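MarR family transcriptional regulator (Staphylococcus epidermidis, PDB 5HLI) acts as a redox-sensing MarR-type transcriptional regulator, AbfR, held here in its disulfide form, and presumably binds DNA as a dimer through winged helix-turn-helix domains. Local coordinates at the interface of chains A and B. Residues are numbered along the deposited sequence; one frame, centred on the assembly and turned at random. Chains: chain A/B, MarR family transcriptional regulator.

Contact 1 and contact 2 belong to one two-fold interface between chains A and B, and the centres of their C-alpha atoms lie about 11 Å apart. Both draw on the same elements: the N-terminal helix, 2-36 in chain A and 2-34 in chain B, and the C-terminal helix 126-147 of chain A. Contact 1 adds helix 136-147 of chain B and the loop after helix 103-117 of chain A, which carries A:Cys119; its disulfide partner, B:Cys16, is on the N-terminal helix. Contact 2 lies where the two N-terminal helices meet. A:Phe26 serves contact 1 and B:Phe26 contact 2. Oxidation therefore ties the subunits together beside their helical core.

Contact 1: the interface of chains A and B. Residues chain A 26, 119-120, 129, 132-133; chain B 11-12, 15-16, 139.
A:Cys119 and B:Cys16 are joined by an intersubunit disulfide, with SG bonded to SG at 2.0 Å. This is the oxidised form of the redox sensor. B:Cys16 sits on the N-terminal helix 2-34, and A:Cys119 on the loop after helix 103-117. In A:Cys119, SG stands between the backbone N and the carbonyl carbon, turned toward the partner helix.

Apolar groups pack around the sulfurs. A:Phe26 brings its CE1 to 3.4 Å from B:Cys16 SG. A:Leu120 approaches the same sulfur with CD2, while its other methyl, CD1, meets B:Leu15 CD2. These two leucine side chains cross at about a right angle. B:Leu139 extends the cluster: its CD2 lies 3.9 Å from A:Leu120 CD2, and its CD1 meets A:Thr132 CG2 tip to tip.

B:Leu15 is wedged against helix 126-147 of chain A. Its CD1 rests 3.6 Å from A:Lys133 CA, and its CD2 lies against CE2 and CD2 of the A:Tyr129 ring. The A:Tyr129 and B:Leu15 side chains run past each other in opposite directions.

A hydrogen bond also crosses this packing. A:Tyr129 has CG anti to its backbone N (chi1 176°), which carries the phenol across to the partner helix. Its hydroxyl OH donates to the backbone carbonyl B:Leu11 O at 2.7 Å. The C=O...donor angle there is 111°, and the donor is tilted 26° from the carbonyl plane.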
ATOM      1  N   PHE A  26      -3.785   5.795   1.765  1.00 25.06           N
ATOM      2  CA  PHE A  26      -4.431   5.938   0.464  1.00 30.68           C
ATOM      3  C   PHE A  26      -5.163   4.660   0.077  1.00 27.35           C
ATOM      4  O   PHE A  26      -6.276   4.710  -0.461  1.00 28.39           O
ATOM      5  CB  PHE A  26      -3.403   6.305  -0.603  1.00 29.62           C
ATOM      6  CG  PHE A  26      -3.004   7.753  -0.598  1.00 33.03           C
ATOM      7  CD1 PHE A  26      -3.913   8.737  -0.949  1.00 35.12           C
ATOM      8  CD2 PHE A  26      -1.715   8.128  -0.259  1.00 31.00           C
ATOM      9  CE1 PHE A  26      -3.547  10.072  -0.950  1.00 35.63           C
ATOM     10  CE2 PHE A  26      -1.341   9.458  -0.264  1.00 34.57           C
ATOM     11  CZ  PHE A  26      -2.260  10.432  -0.611  1.00 41.73           C
ATOM     12  N   CYS A 119      -9.341  12.246  -2.128  1.00 34.14           N
ATOM     13  CA  CYS A 119      -8.212  11.639  -1.432  1.00 32.54           C
ATOM     14  C   CYS A 119      -7.163  12.674  -1.045  1.00 35.18           C
ATOM     15  O   CYS A 119      -6.416  12.468  -0.083  1.00 37.50           O
ATOM     16  CB  CYS A 119      -7.595  10.545  -2.304  1.00 28.25           C
ATOM     17  SG  CYS A 119      -7.059  11.108  -3.935  1.00 32.92           S
ATOM     18  N   LEU A 120      -7.094  13.792  -1.775  1.00 36.94           N
ATOM     19  CA  LEU A 120      -6.198  14.893  -1.469  1.00 37.05           C
ATOM     20  C   LEU A 120      -6.982  16.089  -0.940  1.00 46.65           C
ATOM     21  O   LEU A 120      -8.111  16.330  -1.382  1.00 44.14           O
ATOM     22  CB  LEU A 120      -5.404  15.320  -2.711  1.00 42.38           C
ATOM     23  CG  LEU A 120      -4.488  14.271  -3.345  1.00 40.23           C
ATOM     24  CD1 LEU A 120      -3.646  14.899  -4.446  1.00 36.47           C
ATOM     25  CD2 LEU A 120      -3.602  13.624  -2.290  1.00 40.31           C
ATOM     26  N   TYR A 129       2.649  18.902  -4.303  1.00 61.79           N
ATOM     27  CA  TYR A 129       2.068  17.860  -5.143  1.00 60.32           C
ATOM     28  C   TYR A 129       3.138  17.204  -6.004  1.00 56.35           C
ATOM     29  O   TYR A 129       3.288  15.976  -6.001  1.00 50.70           O
ATOM     30  CB  TYR A 129       0.957  18.443  -6.019  1.00 51.93           C
ATOM     31  CG  TYR A 129       0.365  17.445  -6.997  1.00 50.25           C
ATOM     32  CD1 TYR A 129       0.914  17.271  -8.263  1.00 51.70           C
ATOM     33  CD2 TYR A 129      -0.739  16.677  -6.652  1.00 44.42           C
ATOM     34  CE1 TYR A 129       0.384  16.358  -9.154  1.00 51.79           C
ATOM     35  CE2 TYR A 129      -1.280  15.764  -7.541  1.00 42.49           C
ATOM     36  CZ  TYR A 129      -0.713  15.607  -8.789  1.00 45.40           C
ATOM     37  OH  TYR A 129      -1.245  14.698  -9.677  1.00 38.01           O
ATOM     38  N   THR A 132       5.496  14.956  -3.947  1.00 53.85           N
ATOM     39  CA  THR A 132       4.841  13.722  -3.526  1.00 47.23           C
ATOM     40  C   THR A 132       4.579  12.815  -4.721  1.00 45.29           C
ATOM     41  O   THR A 132       4.835  11.607  -4.670  1.00 46.52           O
ATOM     42  CB  THR A 132       3.536  14.037  -2.795  1.00 51.33           C
ATOM     43  OG1 THR A 132       3.791  14.967  -1.735  1.00 54.72           O
ATOM     44  CG2 THR A 132       2.928  12.768  -2.217  1.00 43.72           C
ATOM     45  N   LYS A 133       4.058  13.387  -5.811  1.00 48.01           N
ATOM     46  CA  LYS A 133       3.896  12.629  -7.046  1.00 45.11           C
ATOM     47  C   LYS A 133       5.223  12.040  -7.511  1.00 48.58           C
ATOM     48  O   LYS A 133       5.282  10.878  -7.925  1.00 45.73           O
ATOM     49  CB  LYS A 133       3.300  13.523  -8.134  1.00 46.59           C
ATOM     50  CG  LYS A 133       3.189  12.865  -9.499  1.00 49.20           C
ATOM     51  CD  LYS A 133       3.116  13.916 -10.598  1.00 58.60           C
ATOM     52  CE  LYS A 133       2.914  13.284 -11.966  1.00 58.17           C
ATOM     53  NZ  LYS A 133       1.603  12.591 -12.055  1.00 58.00           N
TER
ATOM     54  N   LEU B  11      -5.690  15.259 -11.236  1.00 28.69           N
ATOM     55  CA  LEU B  11      -4.420  15.169 -10.524  1.00 34.63           C
ATOM     56  C   LEU B  11      -4.567  14.417  -9.207  1.00 35.19           C
ATOM     57  O   LEU B  11      -3.633  13.728  -8.782  1.00 34.23           O
ATOM     58  CB  LEU B  11      -3.853  16.566 -10.274  1.00 37.68           C
ATOM     59  CG  LEU B  11      -3.546  17.427 -11.502  1.00 41.23           C
ATOM     60  CD1 LEU B  11      -3.176  18.841 -11.077  1.00 41.66           C
ATOM     61  CD2 LEU B  11      -2.432  16.809 -12.334  1.00 44.03           C
ATOM     62  N   ALA B  12      -5.719  14.542  -8.545  1.00 30.91           N
ATOM     63  CA  ALA B  12      -5.950  13.777  -7.325  1.00 33.11           C
ATOM     64  C   ALA B  12      -5.975  12.281  -7.621  1.00 29.19           C
ATOM     65  O   ALA B  12      -5.277  11.496  -6.969  1.00 30.29           O
ATOM     66  CB  ALA B  12      -7.253  14.223  -6.662  1.00 29.48           C
ATOM     67  N   LEU B  15      -2.331  10.956  -8.539  1.00 28.57           N
ATOM     68  CA  LEU B  15      -1.439  10.807  -7.428  1.00 35.79           C
ATOM     69  C   LEU B  15      -1.869   9.684  -6.503  1.00 31.98           C
ATOM     70  O   LEU B  15      -1.082   8.880  -6.103  1.00 25.66           O
ATOM     71  CB  LEU B  15      -1.331  12.107  -6.644  1.00 29.50           C
ATOM     72  CG  LEU B  15      -0.458  11.992  -5.417  1.00 33.98           C
ATOM     73  CD1 LEU B  15       0.844  11.337  -5.702  1.00 43.03           C
ATOM     74  CD2 LEU B  15      -0.162  13.346  -4.879  1.00 37.84           C
ATOM     75  N   CYS B  16      -3.141   9.654  -6.182  1.00 25.86           N
ATOM     76  CA  CYS B  16      -3.623   8.678  -5.214  1.00 30.24           C
ATOM     77  C   CYS B  16      -3.589   7.262  -5.770  1.00 26.40           C
ATOM     78  O   CYS B  16      -3.383   6.309  -5.010  1.00 27.95           O
ATOM     79  CB  CYS B  16      -5.030   9.051  -4.763  1.00 31.62           C
ATOM     80  SG  CYS B  16      -5.088  10.655  -3.941  1.00 36.92           S
ATOM     81  N   LEU B 139      -0.528  14.541   4.976  1.00 75.22           N
ATOM     82  CA  LEU B 139      -1.417  13.594   4.312  1.00 68.43           C
ATOM     83  C   LEU B 139      -1.927  12.541   5.288  1.00 65.77           C
ATOM     84  O   LEU B 139      -3.076  12.094   5.182  1.00 62.68           O
ATOM     85  CB  LEU B 139      -0.698  12.932   3.137  1.00 64.55           C
ATOM     86  CG  LEU B 139      -0.465  13.795   1.897  1.00 56.06           C
ATOM     87  CD1 LEU B 139       0.530  13.125   0.962  1.00 57.27           C
ATOM     88  CD2 LEU B 139      -1.779  14.059   1.182  1.00 49.97           C
TER

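Contact 2: the interface of chains A and B. Residues chain A 19-20, 23-24, 27, 136, 143; chain B 19, 22-23, 26.
The B:Phe26 ring is held between two groups of chain A. A:Tyr20 CB lies over one face, offset toward the rim. A:Leu143 CD1 lies over the centre of the opposite face, 3.8 Å from B:Phe26 CD1. The A:Tyr20 ring in turn has B:Phe26 CB over one face, also toward its rim. The two aromatic side chains slide past each other in opposite directions, so each ring packs on the other's beta carbon. A:Tyr20 has CG anti to its backbone N (chi1 -174°), which lays the ring along B:Phe26. The A:Phe136 ring takes B:Ala19 CB over the centre of one face, 3.9 Å from its CE1. B:Val22 CG1 sits at the edge of that ring, in plane. The other B:Val22 methyl, CG2, touches the backbone carbonyl A:Phe136 O at 3.6 Å.

A:Ser23 and B:Ser23 meet beside these aromatic groups. Their CB atoms are 3.9 Å apart, a close approach of the N-terminal helices. A:Ser23 OG bonds back within its own helix, donating to the carbonyl A:Tyr20 O at 2.7 Å. This fixes the hydroxyl while it lies against B:Ser23 CA. B:Ser23 OG lies 3.6 Å from the methyl carbon A:Ala27 CB. Small residues, including B:Ala19, let the backbones come close.

This largely apolar packing joins the N-terminal helices to each other and to helix 126-147 of chain A, and likely supports the dimer, which would in turn set the spacing of the DNA-binding domains.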
ATOM      1  N   ALA A  19       6.715   6.530   3.461  1.00 34.79           N
ATOM      2  CA  ALA A  19       6.011   6.436   2.187  1.00 37.95           C
ATOM      3  C   ALA A  19       5.076   5.235   2.167  1.00 33.59           C
ATOM      4  O   ALA A  19       3.958   5.317   1.647  1.00 33.36           O
ATOM      5  CB  ALA A  19       7.013   6.361   1.034  1.00 34.08           C
ATOM      6  N   TYR A  20       5.518   4.107   2.727  1.00 30.77           N
ATOM      7  CA  TYR A  20       4.650   2.940   2.827  1.00 32.55           C
ATOM      8  C   TYR A  20       3.453   3.231   3.719  1.00 32.39           C
ATOM      9  O   TYR A  20       2.310   2.914   3.370  1.00 28.75           O
ATOM     10  CB  TYR A  20       5.443   1.746   3.359  1.00 31.17           C
ATOM     11  CG  TYR A  20       4.677   0.438   3.381  1.00 30.85           C
ATOM     12  CD1 TYR A  20       3.598   0.223   2.533  1.00 28.26           C
ATOM     13  CD2 TYR A  20       5.037  -0.581   4.252  1.00 32.41           C
ATOM     14  CE1 TYR A  20       2.905  -0.970   2.549  1.00 28.00           C
ATOM     15  CE2 TYR A  20       4.346  -1.778   4.278  1.00 32.64           C
ATOM     16  CZ  TYR A  20       3.281  -1.967   3.424  1.00 32.06           C
ATOM     17  OH  TYR A  20       2.588  -3.155   3.442  1.00 32.02           O
ATOM     18  N   SER A  23       1.017   5.338   1.949  1.00 28.38           N
ATOM     19  CA  SER A  23       0.389   4.601   0.857  1.00 25.56           C
ATOM     20  C   SER A  23      -0.688   3.657   1.375  1.00 28.33           C
ATOM     21  O   SER A  23      -1.695   3.434   0.695  1.00 29.36           O
ATOM     22  CB  SER A  23       1.440   3.826   0.059  1.00 26.10           C
ATOM     23  OG  SER A  23       1.877   2.676   0.763  1.00 29.88           O
ATOM     24  N   ARG A  24      -0.501   3.102   2.578  1.00 25.76           N
ATOM     25  CA  ARG A  24      -1.538   2.263   3.169  1.00 25.37           C
ATOM     26  C   ARG A  24      -2.777   3.072   3.536  1.00 31.57           C
ATOM     27  O   ARG A  24      -3.889   2.535   3.525  1.00 27.20           O
ATOM     28  CB  ARG A  24      -0.997   1.532   4.398  1.00 32.45           C
ATOM     29  CG  ARG A  24       0.149   0.581   4.090  1.00 36.74           C
ATOM     30  CD  ARG A  24       0.373  -0.427   5.208  1.00 36.02           C
ATOM     31  NE  ARG A  24       0.820   0.201   6.448  1.00 39.79           N
ATOM     32  CZ  ARG A  24       1.155  -0.473   7.543  1.00 54.29           C
ATOM     33  NH1 ARG A  24       1.097  -1.799   7.551  1.00 50.36           N
ATOM     34  NH2 ARG A  24       1.551   0.176   8.629  1.00 54.93           N
ATOM     35  N   ALA A  27      -4.552   3.503   0.346  1.00 27.56           N
ATOM     36  CA  ALA A  27      -5.192   2.230   0.025  1.00 29.59           C
ATOM     37  C   ALA A  27      -6.480   2.040   0.817  1.00 26.37           C
ATOM     38  O   ALA A  27      -7.495   1.599   0.266  1.00 23.05           O
ATOM     39  CB  ALA A  27      -4.225   1.075   0.286  1.00 24.59           C
ATOM     40  N   PHE A 136       6.350   8.951  -5.360  1.00 38.01           N
ATOM     41  CA  PHE A 136       5.566   7.744  -5.603  1.00 34.19           C
ATOM     42  C   PHE A 136       5.741   7.228  -7.025  1.00 36.03           C
ATOM     43  O   PHE A 136       5.594   6.024  -7.264  1.00 34.09           O
ATOM     44  CB  PHE A 136       4.089   8.004  -5.298  1.00 29.05           C
ATOM     45  CG  PHE A 136       3.765   7.972  -3.831  1.00 28.61           C
ATOM     46  CD1 PHE A 136       3.872   6.792  -3.113  1.00 28.90           C
ATOM     47  CD2 PHE A 136       3.360   9.118  -3.169  1.00 37.98           C
ATOM     48  CE1 PHE A 136       3.581   6.755  -1.764  1.00 28.42           C
ATOM     49  CE2 PHE A 136       3.064   9.085  -1.818  1.00 34.80           C
ATOM     50  CZ  PHE A 136       3.175   7.901  -1.115  1.00 34.63           C
ATOM     51  N   LEU A 143      10.448  -0.227  -6.993  1.00 26.98           N
ATOM     52  CA  LEU A 143       9.952  -1.425  -6.322  1.00 27.91           C
ATOM     53  C   LEU A 143       9.635  -2.529  -7.324  1.00 35.87           C
ATOM     54  O   LEU A 143       9.910  -3.706  -7.067  1.00 32.40           O
ATOM     55  CB  LEU A 143       8.724  -1.088  -5.479  1.00 25.53           C
ATOM     56  CG  LEU A 143       8.978  -0.112  -4.329  1.00 29.58           C
ATOM     57  CD1 LEU A 143       7.673   0.275  -3.648  1.00 25.17           C
ATOM     58  CD2 LEU A 143       9.962  -0.699  -3.326  1.00 32.72           C
TER
ATOM     59  N   ALA B  19       0.051   6.070  -5.432  1.00 24.56           N
ATOM     60  CA  ALA B  19       0.296   5.612  -4.068  1.00 31.49           C
ATOM     61  C   ALA B  19      -0.431   4.304  -3.785  1.00 27.94           C
ATOM     62  O   ALA B  19       0.084   3.442  -3.064  1.00 25.18           O
ATOM     63  CB  ALA B  19      -0.132   6.689  -3.070  1.00 25.36           C
ATOM     64  N   VAL B  22       1.712   1.700  -5.049  1.00 24.62           N
ATOM     65  CA  VAL B  22       2.893   1.572  -4.199  1.00 28.68           C
ATOM     66  C   VAL B  22       2.584   0.757  -2.949  1.00 24.39           C
ATOM     67  O   VAL B  22       3.436  -0.003  -2.473  1.00 25.94           O
ATOM     68  CB  VAL B  22       3.443   2.973  -3.858  1.00 29.76           C
ATOM     69  CG1 VAL B  22       4.403   2.915  -2.687  1.00 26.22           C
ATOM     70  CG2 VAL B  22       4.135   3.570  -5.073  1.00 25.75           C
ATOM     71  N   SER B  23       1.365   0.878  -2.411  1.00 24.89           N
ATOM     72  CA  SER B  23       0.997   0.091  -1.237  1.00 26.17           C
ATOM     73  C   SER B  23       1.105  -1.404  -1.518  1.00 26.24           C
ATOM     74  O   SER B  23       1.536  -2.176  -0.653  1.00 25.10           O
ATOM     75  CB  SER B  23      -0.419   0.447  -0.777  1.00 27.46           C
ATOM     76  OG  SER B  23      -1.399  -0.006  -1.699  1.00 24.42           O
ATOM     77  N   PHE B  26       5.036  -2.245  -2.040  1.00 24.48           N
ATOM     78  CA  PHE B  26       5.757  -2.226  -0.774  1.00 22.71           C
ATOM     79  C   PHE B  26       5.555  -3.531  -0.008  1.00 24.85           C
ATOM     80  O   PHE B  26       6.509  -4.105   0.517  1.00 27.19           O
ATOM     81  CB  PHE B  26       5.308  -1.039   0.082  1.00 23.76           C
ATOM     82  CG  PHE B  26       6.249   0.130   0.037  1.00 30.75           C
ATOM     83  CD1 PHE B  26       7.618  -0.062   0.103  1.00 32.29           C
ATOM     84  CD2 PHE B  26       5.763   1.422  -0.073  1.00 27.43           C
ATOM     85  CE1 PHE B  26       8.487   1.012   0.062  1.00 34.43           C
ATOM     86  CE2 PHE B  26       6.626   2.502  -0.115  1.00 34.61           C
ATOM     87  CZ  PHE B  26       7.990   2.296  -0.047  1.00 33.67           C
TER